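Local coordinates for protein AxyAgu115A (Amphibacillus xylanus NBRC 15112, PDB 6NPS) that probably acts as a family GH115 alpha-glucuronidase, a hydrolase that removes glucuronic acid side groups from hemicelluloses such as arabinoglucuronoxylan, at residues A[508-511]-A[512-515]; A[549-552]-A[553-556]; A[573-576]-A[577-581]; A[612-615]-A[616-620]. The protein carries 3 engineered substitutions. All blocks are in the same frame, centred on the assembly; numbering follows the deposited sequence. Where two conformers were deposited one is given.

Contact 1: residues A[508-511]-A[512-515]; sequences ELLN and GYTK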
loop_
_atom_site.group_PDB
_atom_site.type_symbol
_atom_site.label_atom_id
_atom_site.label_comp_id
_atom_site.label_asym_id
_atom_site.label_seq_id
_atom_site.Cartn_x
_atom_site.Cartn_y
_atom_site.Cartn_z
ATOM N N GLU A 508 38.117 1.107 -3.067
ATOM C CA GLU A 508 36.820 0.430 -3.138
ATOM C C GLU A 508 35.731 1.193 -2.392
ATOM O O GLU A 508 34.583 1.217 -2.843
ATOM C CB GLU A 508 36.907 -0.979 -2.560
ATOM C CG GLU A 508 37.769 -1.950 -3.353
ATOM C CD GLU A 508 37.701 -3.369 -2.770
ATOM O OE1 GLU A 508 36.602 -3.982 -2.774
ATOM O OE2 GLU A 508 38.746 -3.868 -2.296
ATOM N N LEU A 509 36.047 1.737 -1.201
ATOM C CA LEU A 509 35.047 2.432 -0.386
ATOM C C LEU A 509 34.574 3.706 -1.075
ATOM O O LEU A 509 33.369 3.970 -1.150
ATOM C CB LEU A 509 35.618 2.798 0.999
ATOM C CG LEU A 509 35.912 1.600 1.892
ATOM C CD1 LEU A 509 36.544 2.018 3.201
ATOM C CD2 LEU A 509 34.612 0.821 2.149
ATOM N N LEU A 510 35.524 4.532 -1.553
ATOM C CA LEU A 510 35.160 5.851 -2.089
ATOM C C LEU A 510 34.433 5.702 -3.414
ATOM O O LEU A 510 33.381 6.325 -3.638
ATOM C CB LEU A 510 36.412 6.727 -2.295
ATOM C CG LEU A 510 37.230 7.061 -1.061
ATOM C CD1 LEU A 510 38.396 8.014 -1.428
ATOM C CD2 LEU A 510 36.295 7.709 -0.075
ATOM N N ASN A 511 34.998 4.888 -4.304
ATOM C CA ASN A 511 34.361 4.601 -5.579
ATOM C C ASN A 511 33.042 3.884 -5.367
ATOM O O ASN A 511 32.044 4.182 -6.037
ATOM C CB ASN A 511 35.294 3.755 -6.436
ATOM C CG ASN A 511 34.955 3.840 -7.896
ATOM O OD1 ASN A 511 35.242 4.845 -8.547
ATOM N ND2 ASN A 511 34.324 2.798 -8.422
ATOM N N GLY A 512 33.022 2.938 -4.426
ATOM C CA GLY A 512 31.834 2.220 -4.025
ATOM C C GLY A 512 30.694 3.067 -3.509
ATOM O O GLY A 512 29.594 3.014 -4.072
ATOM N N TYR A 513 30.899 3.836 -2.431
ATOM C CA TYR A 513 29.759 4.556 -1.876
ATOM C C TYR A 513 29.263 5.636 -2.839
ATOM O O TYR A 513 28.047 5.875 -2.936
ATOM C CB TYR A 513 30.096 5.132 -0.478
ATOM C CG TYR A 513 30.592 6.574 -0.421
ATOM C CD1 TYR A 513 29.710 7.649 -0.537
ATOM C CD2 TYR A 513 31.949 6.858 -0.178
ATOM C CE1 TYR A 513 30.165 8.976 -0.469
ATOM C CE2 TYR A 513 32.420 8.214 -0.116
ATOM C CZ TYR A 513 31.510 9.248 -0.264
ATOM O OH TYR A 513 31.966 10.580 -0.203
ATOM N N THR A 514 30.167 6.282 -3.595
ATOM C CA THR A 514 29.695 7.383 -4.436
ATOM C C THR A 514 28.886 6.880 -5.627
ATOM O O THR A 514 27.932 7.559 -6.049
ATOM C CB THR A 514 30.857 8.294 -4.921
ATOM O OG1 THR A 514 31.894 7.538 -5.600
ATOM C CG2 THR A 514 31.465 9.098 -3.763
ATOM N N LYS A 515 29.236 5.707 -6.177
ATOM C CA LYS A 515 28.407 5.119 -7.229
ATOM C C LYS A 515 26.993 4.824 -6.728
ATOM O O LYS A 515 26.001 5.177 -7.375
ATOM C CB LYS A 515 29.037 3.819 -7.796
ATOM C CG LYS A 515 28.281 3.497 -9.108
ATOM C CD LYS A 515 28.785 2.351 -9.873
ATOM C CE LYS A 515 27.850 2.052 -11.069
ATOM N NZ LYS A 515 28.159 2.740 -12.335
#

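Contact 2: residues A[549-552]-A[553-556]; sequences LGLA and EELY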
loop_
_atom_site.group_PDB
_atom_site.type_symbol
_atom_site.label_atom_id
_atom_site.label_comp_id
_atom_site.label_asym_id
_atom_site.label_seq_id
_atom_site.Cartn_x
_atom_site.Cartn_y
_atom_site.Cartn_z
ATOM N N LEU A 549 30.855 -2.095 3.867
ATOM C CA LEU A 549 30.851 -1.869 5.318
ATOM C C LEU A 549 31.923 -2.707 6.016
ATOM O O LEU A 549 32.609 -2.222 6.930
ATOM C CB LEU A 549 29.475 -2.178 5.915
ATOM C CG LEU A 549 28.341 -1.281 5.406
ATOM C CD1 LEU A 549 26.978 -1.769 5.913
ATOM C CD2 LEU A 549 28.567 0.183 5.775
ATOM N N GLY A 550 32.105 -3.967 5.583
ATOM C CA GLY A 550 33.158 -4.777 6.160
ATOM C C GLY A 550 34.536 -4.165 5.987
ATOM O O GLY A 550 35.345 -4.168 6.922
ATOM N N LEU A 551 34.839 -3.650 4.780
ATOM C CA LEU A 551 36.132 -2.998 4.576
ATOM C C LEU A 551 36.259 -1.743 5.439
ATOM O O LEU A 551 37.327 -1.466 5.998
ATOM C CB LEU A 551 36.337 -2.611 3.100
ATOM C CG LEU A 551 36.377 -3.684 2.017
ATOM C CD1 LEU A 551 36.605 -3.040 0.642
ATOM C CD2 LEU A 551 37.449 -4.737 2.342
ATOM N N ALA A 552 35.195 -0.957 5.526
ATOM C CA ALA A 552 35.261 0.278 6.299
ATOM C C ALA A 552 35.536 -0.027 7.764
ATOM O O ALA A 552 36.283 0.698 8.422
ATOM C CB ALA A 552 33.949 1.068 6.163
ATOM N N GLU A 553 34.977 -1.122 8.283
ATOM C CA GLU A 553 35.265 -1.485 9.668
ATOM C C GLU A 553 36.660 -2.074 9.848
ATOM O O GLU A 553 37.266 -1.899 10.916
ATOM C CB GLU A 553 34.196 -2.445 10.211
ATOM C CG GLU A 553 32.847 -1.736 10.410
ATOM C CD GLU A 553 32.675 -1.114 11.807
ATOM O OE1 GLU A 553 33.676 -0.688 12.431
ATOM O OE2 GLU A 553 31.518 -1.040 12.284
ATOM N N GLU A 554 37.207 -2.755 8.836
ATOM C CA GLU A 554 38.585 -3.222 8.956
ATOM C C GLU A 554 39.527 -2.040 9.098
ATOM O O GLU A 554 40.399 -2.023 9.979
ATOM C CB GLU A 554 38.987 -4.050 7.736
ATOM C CG GLU A 554 38.281 -5.363 7.570
ATOM C CD GLU A 554 38.652 -6.045 6.248
ATOM O OE1 GLU A 554 39.775 -5.808 5.742
ATOM O OE2 GLU A 554 37.816 -6.812 5.717
ATOM N N LEU A 555 39.377 -1.032 8.225
ATOM C CA LEU A 555 40.314 0.093 8.288
ATOM C C LEU A 555 40.084 0.957 9.523
ATOM O O LEU A 555 41.027 1.570 10.032
ATOM C CB LEU A 555 40.220 0.938 7.010
ATOM C CG LEU A 555 40.512 0.158 5.722
ATOM C CD1 LEU A 555 40.312 1.031 4.506
ATOM C CD2 LEU A 555 41.933 -0.394 5.741
ATOM N N TYR A 556 38.836 1.054 9.988
ATOM C CA TYR A 556 38.523 1.747 11.244
ATOM C C TYR A 556 39.354 1.185 12.392
ATOM O O TYR A 556 39.885 1.940 13.215
ATOM C CB TYR A 556 37.009 1.585 11.511
ATOM C CG TYR A 556 36.412 2.280 12.710
ATOM C CD1 TYR A 556 36.452 1.687 13.964
ATOM C CD2 TYR A 556 35.730 3.490 12.581
ATOM C CE1 TYR A 556 35.872 2.298 15.063
ATOM C CE2 TYR A 556 35.145 4.125 13.683
ATOM C CZ TYR A 556 35.228 3.531 14.912
ATOM O OH TYR A 556 34.664 4.134 16.014
#

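Contact 3: residues A[573-576]-A[577-581]; sequences YPTV and GNLNL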
loop_
_atom_site.group_PDB
_atom_site.type_symbol
_atom_site.label_atom_id
_atom_site.label_comp_id
_atom_site.label_asym_id
_atom_site.label_seq_id
_atom_site.Cartn_x
_atom_site.Cartn_y
_atom_site.Cartn_z
ATOM N N TYR A 573 32.972 8.042 7.686
ATOM C CA TYR A 573 31.660 8.665 7.875
ATOM C C TYR A 573 30.866 8.773 6.562
ATOM O O TYR A 573 29.707 8.334 6.533
ATOM C CB TYR A 573 31.861 10.029 8.568
ATOM C CG TYR A 573 30.588 10.840 8.616
ATOM C CD1 TYR A 573 29.527 10.441 9.412
ATOM C CD2 TYR A 573 30.438 11.991 7.849
ATOM C CE1 TYR A 573 28.336 11.174 9.456
ATOM C CE2 TYR A 573 29.268 12.733 7.891
ATOM C CZ TYR A 573 28.216 12.299 8.677
ATOM O OH TYR A 573 27.043 13.002 8.703
ATOM N N PRO A 574 31.399 9.340 5.459
ATOM C CA PRO A 574 30.650 9.304 4.172
ATOM C C PRO A 574 30.238 7.898 3.731
ATOM O O PRO A 574 29.139 7.721 3.191
ATOM C CB PRO A 574 31.644 9.896 3.151
ATOM C CG PRO A 574 32.686 10.512 3.921
ATOM C CD PRO A 574 32.718 9.964 5.317
ATOM N N THR A 575 31.133 6.906 3.833
ATOM C CA THR A 575 30.786 5.555 3.366
ATOM C C THR A 575 29.664 4.966 4.191
ATOM O O THR A 575 28.616 4.577 3.665
ATOM C CB THR A 575 32.003 4.612 3.443
ATOM O OG1 THR A 575 33.036 5.144 2.641
ATOM C CG2 THR A 575 31.628 3.193 2.934
ATOM N N VAL A 576 29.860 4.921 5.500
ATOM C CA VAL A 576 28.924 4.228 6.364
ATOM C C VAL A 576 27.626 4.997 6.440
ATOM O O VAL A 576 26.541 4.407 6.431
ATOM C CB VAL A 576 29.541 4.010 7.764
ATOM C CG1 VAL A 576 28.495 3.429 8.723
ATOM C CG2 VAL A 576 30.791 3.090 7.677
ATOM N N GLY A 577 27.706 6.329 6.463
ATOM C CA GLY A 577 26.491 7.110 6.518
ATOM C C GLY A 577 25.601 6.841 5.330
ATOM O O GLY A 577 24.411 6.572 5.481
ATOM N N ASN A 578 26.165 6.932 4.126
ATOM C CA ASN A 578 25.389 6.672 2.918
ATOM C C ASN A 578 24.923 5.221 2.853
ATOM O O ASN A 578 23.764 4.929 2.536
ATOM C CB ASN A 578 26.254 6.958 1.689
ATOM C CG ASN A 578 26.049 8.362 1.138
ATOM O OD1 ASN A 578 24.923 8.764 0.825
ATOM N ND2 ASN A 578 27.152 9.121 1.025
ATOM N N LEU A 579 25.838 4.292 3.087
ATOM C CA LEU A 579 25.496 2.910 2.787
ATOM C C LEU A 579 24.636 2.281 3.875
ATOM O O LEU A 579 23.822 1.400 3.570
ATOM C CB LEU A 579 26.763 2.088 2.574
ATOM C CG LEU A 579 27.540 2.539 1.329
ATOM C CD1 LEU A 579 28.564 1.497 1.029
ATOM C CD2 LEU A 579 26.639 2.721 0.118
ATOM N N ASN A 580 24.813 2.678 5.137
ATOM C CA ASN A 580 23.876 2.221 6.165
ATOM C C ASN A 580 22.454 2.682 5.846
ATOM O O ASN A 580 21.476 1.933 6.031
ATOM C CB ASN A 580 24.314 2.727 7.528
ATOM C CG ASN A 580 23.338 2.327 8.642
ATOM O OD1 ASN A 580 23.292 1.168 9.030
ATOM N ND2 ASN A 580 22.564 3.272 9.136
ATOM N N LEU A 581 22.318 3.907 5.328
ATOM C CA LEU A 581 20.984 4.403 4.987
ATOM C C LEU A 581 20.383 3.629 3.811
ATOM O O LEU A 581 19.180 3.321 3.819
ATOM C CB LEU A 581 21.079 5.882 4.616
ATOM C CG LEU A 581 19.729 6.525 4.267
ATOM C CD1 LEU A 581 19.844 7.977 4.701
ATOM C CD2 LEU A 581 19.476 6.483 2.756
#

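Contact 4: residues A[612-615]-A[616-620]; sequences CLKR and DQEIV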
loop_
_atom_site.group_PDB
_atom_site.type_symbol
_atom_site.label_atom_id
_atom_site.label_comp_id
_atom_site.label_asym_id
_atom_site.label_seq_id
_atom_site.Cartn_x
_atom_site.Cartn_y
_atom_site.Cartn_z
ATOM N N CYS A 612 19.667 -0.547 11.767
ATOM C CA CYS A 612 20.241 0.442 10.845
ATOM C C CYS A 612 19.884 1.854 11.258
ATOM O O CYS A 612 20.723 2.781 11.196
ATOM C CB CYS A 612 19.747 0.190 9.415
ATOM S SG CYS A 612 20.526 -1.244 8.668
ATOM N N LEU A 613 18.637 2.069 11.637
ATOM C CA LEU A 613 18.257 3.416 12.046
ATOM C C LEU A 613 19.028 3.862 13.290
ATOM O O LEU A 613 19.437 5.027 13.404
ATOM C CB LEU A 613 16.745 3.475 12.289
ATOM C CG LEU A 613 16.240 4.894 12.547
ATOM C CD1 LEU A 613 16.442 5.707 11.272
ATOM C CD2 LEU A 613 14.779 4.869 12.916
ATOM N N LYS A 614 19.213 2.956 14.242
ATOM C CA LYS A 614 20.028 3.276 15.408
ATOM C C LYS A 614 21.470 3.604 15.015
ATOM O O LYS A 614 22.081 4.546 15.555
ATOM C CB LYS A 614 19.996 2.100 16.371
ATOM C CG LYS A 614 20.759 2.285 17.664
ATOM C CD LYS A 614 20.330 1.186 18.654
ATOM C CE LYS A 614 21.365 0.959 19.763
ATOM N NZ LYS A 614 21.812 -0.475 19.890
ATOM N N ARG A 615 22.039 2.842 14.074
ATOM C CA ARG A 615 23.416 3.107 13.666
ATOM C C ARG A 615 23.543 4.462 12.971
ATOM O O ARG A 615 24.583 5.116 13.084
ATOM C CB ARG A 615 23.921 1.964 12.770
ATOM C CG ARG A 615 25.293 2.209 12.149
ATOM C CD ARG A 615 26.448 1.732 13.043
ATOM N NE ARG A 615 27.713 1.844 12.325
ATOM C CZ ARG A 615 28.789 2.491 12.761
ATOM N NH1 ARG A 615 28.890 2.886 14.008
ATOM N NH2 ARG A 615 29.774 2.728 11.929
ATOM N N ASP A 616 22.501 4.915 12.271
ATOM C CA ASP A 616 22.553 6.238 11.643
ATOM C C ASP A 616 22.730 7.345 12.686
ATOM O O ASP A 616 23.483 8.303 12.475
ATOM C CB ASP A 616 21.280 6.496 10.826
ATOM C CG ASP A 616 21.200 7.944 10.307
ATOM O OD1 ASP A 616 21.721 8.218 9.200
ATOM O OD2 ASP A 616 20.616 8.804 11.010
ATOM N N GLN A 617 22.034 7.238 13.808
ATOM C CA GLN A 617 22.196 8.261 14.814
ATOM C C GLN A 617 23.531 8.125 15.533
ATOM O O GLN A 617 24.114 9.135 15.943
ATOM C CB GLN A 617 21.026 8.211 15.798
ATOM C CG GLN A 617 20.795 9.547 16.499
ATOM C CD GLN A 617 21.120 10.763 15.614
ATOM O OE1 GLN A 617 20.314 11.160 14.764
ATOM N NE2 GLN A 617 22.296 11.367 15.829
ATOM N N GLU A 618 24.041 6.903 15.677
ATOM C CA GLU A 618 25.319 6.726 16.352
ATOM C C GLU A 618 26.456 7.292 15.527
ATOM O O GLU A 618 27.353 7.932 16.078
ATOM C CB GLU A 618 25.567 5.260 16.666
ATOM C CG GLU A 618 24.758 4.807 17.855
ATOM C CD GLU A 618 24.872 3.324 18.129
ATOM O OE1 GLU A 618 25.474 2.608 17.295
ATOM O OE2 GLU A 618 24.336 2.874 19.173
ATOM N N ILE A 619 26.438 7.080 14.213
ATOM C CA ILE A 619 27.559 7.549 13.424
ATOM C C ILE A 619 27.570 9.081 13.329
ATOM O O ILE A 619 28.642 9.685 13.283
ATOM C CB ILE A 619 27.545 6.887 12.045
ATOM C CG1 ILE A 619 28.928 6.998 11.428
ATOM C CG2 ILE A 619 26.470 7.492 11.137
ATOM C CD1 ILE A 619 28.948 6.636 9.993
ATOM N N VAL A 620 26.392 9.728 13.326
ATOM C CA VAL A 620 26.341 11.195 13.340
ATOM C C VAL A 620 26.895 11.736 14.651
ATOM O O VAL A 620 27.698 12.690 14.658
ATOM C CB VAL A 620 24.899 11.693 13.094
ATOM C CG1 VAL A 620 24.780 13.191 13.380
ATOM C CG2 VAL A 620 24.441 11.375 11.662
#

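Contact 1: residues A[508-511]-A[512-515]
With chi1 at 55°, Thr-514 holds OG1 between its backbone N and carbonyl carbon, from where the hydroxyl turns back one helical turn and donates to Leu-510 O; Leu-510, with CG anti to its carbonyl carbon (chi1 -62°), lies side by side with Tyr-513. These are i to i+3 and i to i+4 contacts within the single alpha-helix 500-519. The Thr-514 hydroxyl bond is short, OG1 to Leu-510 O 2.7 Å, and the amide of the same residue reaches that oxygen too, Thr-514 N to Leu-510 O 3.2 Å, so one carbonyl is gripped twice. A valine in place of Thr-514 would probably leave Leu-510 O with the backbone N-H alone of these two donors. The regular helix bonds continue on both sides, from Tyr-513 N to Leu-509 O (2.8 Å, nearly straight at 175°) and from Lys-515 N to Asn-511 O (3.2 Å). The Tyr-513 ring packs on helix 564-596, and its OH bonds to Asn-424 ND2. Thr-514 CG2 sits 3.5 Å above one face of this ring, offset toward the rim, while Leu-510 CD2 meets the edge in plane, 3.9 Å from Tyr-513 CE2.

Contact 2: residues A[549-552]-A[553-556]
Two turns of alpha-helix 537-558 carry this contact, the first from Leu-549 to Ala-552 and the second from Glu-553 to Tyr-556, and four successive i to i+4 backbone bonds define them. They run from Glu-553 N to Leu-549 O (2.9 Å) through to Tyr-556 N and Ala-552 O (3.0 Å), and none has an N-H...O angle below 150°. Glu-554 lies back along the helix: a chi1 of -67° puts its CG beside the backbone N and 3.2 Å from Gly-550 O. The chain stays extended beyond, and the Glu-554 and Leu-551 side chains cross at a slant, Glu-554 OE2 standing 4.0 Å from Leu-551 CD2. The other carboxylate oxygen, OE1, forms a salt bridge with Lys-505 on helix 500-519. With an alanine instead of Glu-554, Lys-505 is likely to lose this charged mate. Glu-553 starts the same way, its CG 3.5 Å from Leu-549 O, but bends at chi2 (-90°), which turns its carboxylate away. Leu-551 packs on helix 500-519 and Leu-555 on both that helix and helix 564-596; Ala-552 meets Tyr-572 and Val-576 of helix 564-596 and is also touched by Leu-509, so this part of the helix lies between its two neighbours. Tyr-556 carries its ring off to meet Phe-564 edge-to-face, and its CB remains 3.3 Å from Ala-552 O.

Contact 3: residues A[573-576]-A[577-581]
Polar contacts come first, and Asn-578 supplies the distinctive one: it holds Pro-574 O with two donors. Its backbone N lies 3.2 Å from Pro-574 O and its ND2 lies 3.3 Å from that same oxygen, the two arriving from opposite faces of the carbonyl plane. ND2 also bonds to Asn-424 O, so the side-chain amide joins helix 564-596 to a loop. Thr-575 OG1 bonds back to Val-571 O. The remaining backbone bonds are ordinary alpha-helical ones, among them Gly-577 N to Tyr-573 O (2.8 Å) and Asn-580 N to Val-576 O (2.8 Å). Pro-574 has no N-H to give the turn before, and the helix kinks there. Leu-579 CG lies 3.3 Å from Thr-575 O, alongside the carbonyl that accepts its amide. Apolar contact is slighter. Thr-575 OG1 stands beside the backbone N (chi1 -59°), which leaves CG2 anti to that N, where it passes Leu-579 CD1 at 4.0 Å. Val-576 puts its methyls onto helices 537-558 and 601-629. The chemistry implies that this buried part of the helix, one amide bond short at the proline, has the carbonyl of that proline satisfied twice over by a single asparagine, which is likely to restrict rotation of the asparagine amide.

Contact 4: residues A[612-615]-A[616-620]
Glu-618 lies back over Lys-614 and can be followed atom by atom. Its CB lies 3.7 Å from Lys-614 O and equally near Arg-615 O. With chi1 at -77°, CG stands beside the backbone N of Glu-618, which brings it to 3.5 Å from Lys-614 O. CD follows at 4.0 Å from Lys-614 O, the chain being extended beyond CG. At the tip, OE2 meets the aliphatic part of the lysine and not its ammonium group: Lys-614 CE is 3.6 Å from Glu-618 OE2, and Lys-614 CG is 3.9 Å from it. Lys-614 bends only at its last torsion (-126°), which leaves NZ at 4.3 Å from Glu-618 OE2, beyond a salt bridge though near enough for some attraction to be likely. The two residues stand at the i to i+4 spacing that suits a lysine-glutamate pair in an alpha-helix, without closing a salt bridge, here on the exposed side of helix 601-629, where their side chains run obliquely over one another. Glu-618 N donates to Lys-614 O at 3.1 Å. The next residue turns another way: Ile-619 packs on Val-576 of helix 564-596, while its N bonds to Arg-615 O at 2.9 Å. The buried Asp-616 sends OD1 to His-639 NE2. Leu-613 and Gln-617, one turn apart, pack on Leu-659 and Asn-662 of the second subunit.

How the contacts relate
The four contacts follow in series along the chain, one on each of the consecutive helices 500-519, 537-558, 564-596 and 601-629, all later in the sequence than the eight parallel strands of the barrel. By its distances contact 3 is the most central: its centre lies about 10 Å from that of contact 1, 12 Å from contact 2 and 9 Å from contact 4. Contact 2 packs against contacts 1 and 3. Contacts 1 and 4, by contrast, have centres about 20 Å apart and nearest atoms about 11 Å apart. Helix 564-596 thus bridges the Tyr-513 side and the Ile-619 side, and contact 4 carries the packing on to the second subunit.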